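Beta-ketoacyl synthase (Burkholderia phymatum, PDB 4EWG) probably acts as a 3-oxoacyl-[acyl-carrier-protein] synthase, condensing acyl chains with malonyl-[acyl-carrier-protein] in fatty acid elongation. Local coordinates at residues S166-G171 and F397-I402. Sequence-based numbering, arbitrary orientation.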
loop_
_atom_site.group_PDB
_atom_site.type_symbol
_atom_site.label_atom_id
_atom_site.label_comp_id
_atom_site.label_asym_id
_atom_site.label_seq_id
_atom_site.Cartn_x
_atom_site.Cartn_y
_atom_site.Cartn_z
ATOM N N SER A 166 -0.645 3.898 -4.185
ATOM C CA SER A 166 -0.861 3.394 -5.568
ATOM C C SER A 166 -0.832 4.559 -6.541
ATOM O O SER A 166 -1.699 4.708 -7.409
ATOM C CB SER A 166 -2.194 2.656 -5.643
ATOM O OG SER A 166 -3.258 3.389 -5.047
ATOM N N ALA A 167 0.185 5.380 -6.399
ATOM C CA ALA A 167 0.342 6.580 -7.204
ATOM C C ALA A 167 -0.945 7.401 -7.179
ATOM O O ALA A 167 -1.463 7.724 -6.079
ATOM C CB ALA A 167 0.748 6.200 -8.612
ATOM N N CYS A 168 -1.478 7.697 -8.358
ATOM C CA CYS A 168 -2.661 8.504 -8.533
ATOM C C CYS A 168 -3.930 7.965 -7.867
ATOM O O CYS A 168 -4.856 8.718 -7.622
ATOM C CB CYS A 168 -3.008 8.608 -10.052
ATOM S SG CYS A 168 -1.667 8.529 -11.228
ATOM N N ALA A 169 -3.985 6.665 -7.642
ATOM C CA ALA A 169 -5.173 6.018 -7.055
ATOM C C ALA A 169 -5.108 5.970 -5.520
ATOM O O ALA A 169 -5.948 5.359 -4.891
ATOM C CB ALA A 169 -5.319 4.606 -7.621
ATOM N N SER A 170 -4.121 6.634 -4.925
ATOM C CA SER A 170 -3.806 6.436 -3.485
ATOM C C SER A 170 -4.983 6.892 -2.607
ATOM O O SER A 170 -5.442 6.184 -1.666
ATOM C CB SER A 170 -2.538 7.225 -3.119
ATOM O OG SER A 170 -1.366 6.638 -3.637
ATOM N N GLY A 171 -5.475 8.076 -2.930
ATOM C CA GLY A 171 -6.484 8.725 -2.131
ATOM C C GLY A 171 -7.850 8.102 -2.298
ATOM O O GLY A 171 -8.620 8.014 -1.317
ATOM N N PHE A 397 -8.086 7.291 -12.335
ATOM C CA PHE A 397 -7.476 6.236 -13.144
ATOM C C PHE A 397 -6.011 6.445 -13.083
ATOM O O PHE A 397 -5.563 7.531 -13.382
ATOM C CB PHE A 397 -7.966 6.328 -14.602
ATOM C CG PHE A 397 -9.443 6.355 -14.719
ATOM C CD1 PHE A 397 -10.187 5.196 -14.541
ATOM C CD2 PHE A 397 -10.106 7.520 -14.969
ATOM C CE1 PHE A 397 -11.570 5.206 -14.630
ATOM C CE2 PHE A 397 -11.496 7.538 -15.060
ATOM C CZ PHE A 397 -12.218 6.389 -14.892
ATOM N N ALA A 398 -5.261 5.397 -12.791
ATOM C CA ALA A 398 -3.902 5.539 -12.358
ATOM C C ALA A 398 -2.913 4.652 -13.136
ATOM O O ALA A 398 -3.285 3.774 -13.914
ATOM C CB ALA A 398 -3.836 5.215 -10.879
ATOM N N PHE A 399 -1.639 4.913 -12.895
ATOM C CA PHE A 399 -0.555 4.031 -13.282
ATOM C C PHE A 399 -0.884 2.573 -13.088
ATOM O O PHE A 399 -1.516 2.200 -12.088
ATOM C CB PHE A 399 0.651 4.308 -12.398
ATOM C CG PHE A 399 1.725 5.064 -13.077
ATOM C CD1 PHE A 399 2.630 4.425 -13.867
ATOM C CD2 PHE A 399 1.826 6.424 -12.889
ATOM C CE1 PHE A 399 3.622 5.141 -14.503
ATOM C CE2 PHE A 399 2.812 7.156 -13.509
ATOM C CZ PHE A 399 3.706 6.513 -14.327
ATOM N N GLY A 400 -0.440 1.750 -14.030
ATOM C CA GLY A 400 -0.745 0.339 -13.992
ATOM C C GLY A 400 -2.192 0.009 -14.370
ATOM O O GLY A 400 -2.627 -1.128 -14.220
ATOM N N GLY A 401 -2.939 0.988 -14.851
ATOM C CA GLY A 401 -4.318 0.750 -15.229
ATOM C C GLY A 401 -5.252 0.543 -14.045
ATOM O O GLY A 401 -6.308 -0.070 -14.216
ATOM N N ILE A 402 -4.866 1.034 -12.855
ATOM C CA ILE A 402 -5.697 0.923 -11.647
ATOM C C ILE A 402 -6.824 1.935 -11.723
ATOM O O ILE A 402 -6.567 3.158 -11.800
ATOM C CB ILE A 402 -4.889 1.183 -10.357
ATOM C CG1 ILE A 402 -3.877 0.050 -10.134
ATOM C CG2 ILE A 402 -5.798 1.323 -9.151
ATOM C CD1 ILE A 402 -2.794 0.374 -9.108
HETATM O O HOH W 1 -1.001 3.444 -9.874
#
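Cys-168 packs against Ala-398 and Phe-399. Its CB lies 3.6 Å from CB of Ala-398, a methyl-to-methylene contact. One bond further, chi1 of -30° keeps SG beside its own backbone N. SG passes alongside Ala-398, 3.9 Å from its CA. It ends at the ring edge of Phe-399, near the ring plane, with SG 4.4 Å from CD2. The backbone N of Phe-399 is also near, 4.0 Å from SG.

Ala-169 extends the apolar contact. Its methyl CB is 3.6 Å from CB of Ala-398 and 3.7 Å from CG2 of Ile-402. CG2, anti to the backbone N, is the branch of Ile-402 that reaches Ala-169. The other branch of Ile-402 ends in CD1, which meets CB of Ser-166.

This is the thiolase-like fold of the ketoacyl synthases. Cys-168 stands just ahead of helix 170-183, consistent with the place of the acyl-accepting cysteine of related ketoacyl synthases. The loop 399-401 joins the adjacent antiparallel strands 391-398 and 402-409. As in relatives, the backbone N-H groups of Cys-168 and Phe-399 probably form the oxyanion hole. His-339 touches Cys-168, and His-305 touches Phe-397.

The turn before the helix is tied internally. Ser-170 OG accepts from Ser-166 N and donates to Ala-167 O. That carbonyl also accepts from Ser-170 N, giving it two donors. Ser-166 OG turns instead to Gln-173.

A water bridges the two backbones. It donates to Ser-166 O at 2.9 Å and to Phe-399 O at 2.6 Å. Across the dimer interface, Tyr-139 of the second subunit meets the Phe-399 ring edge-to-face and also packs on Ala-167.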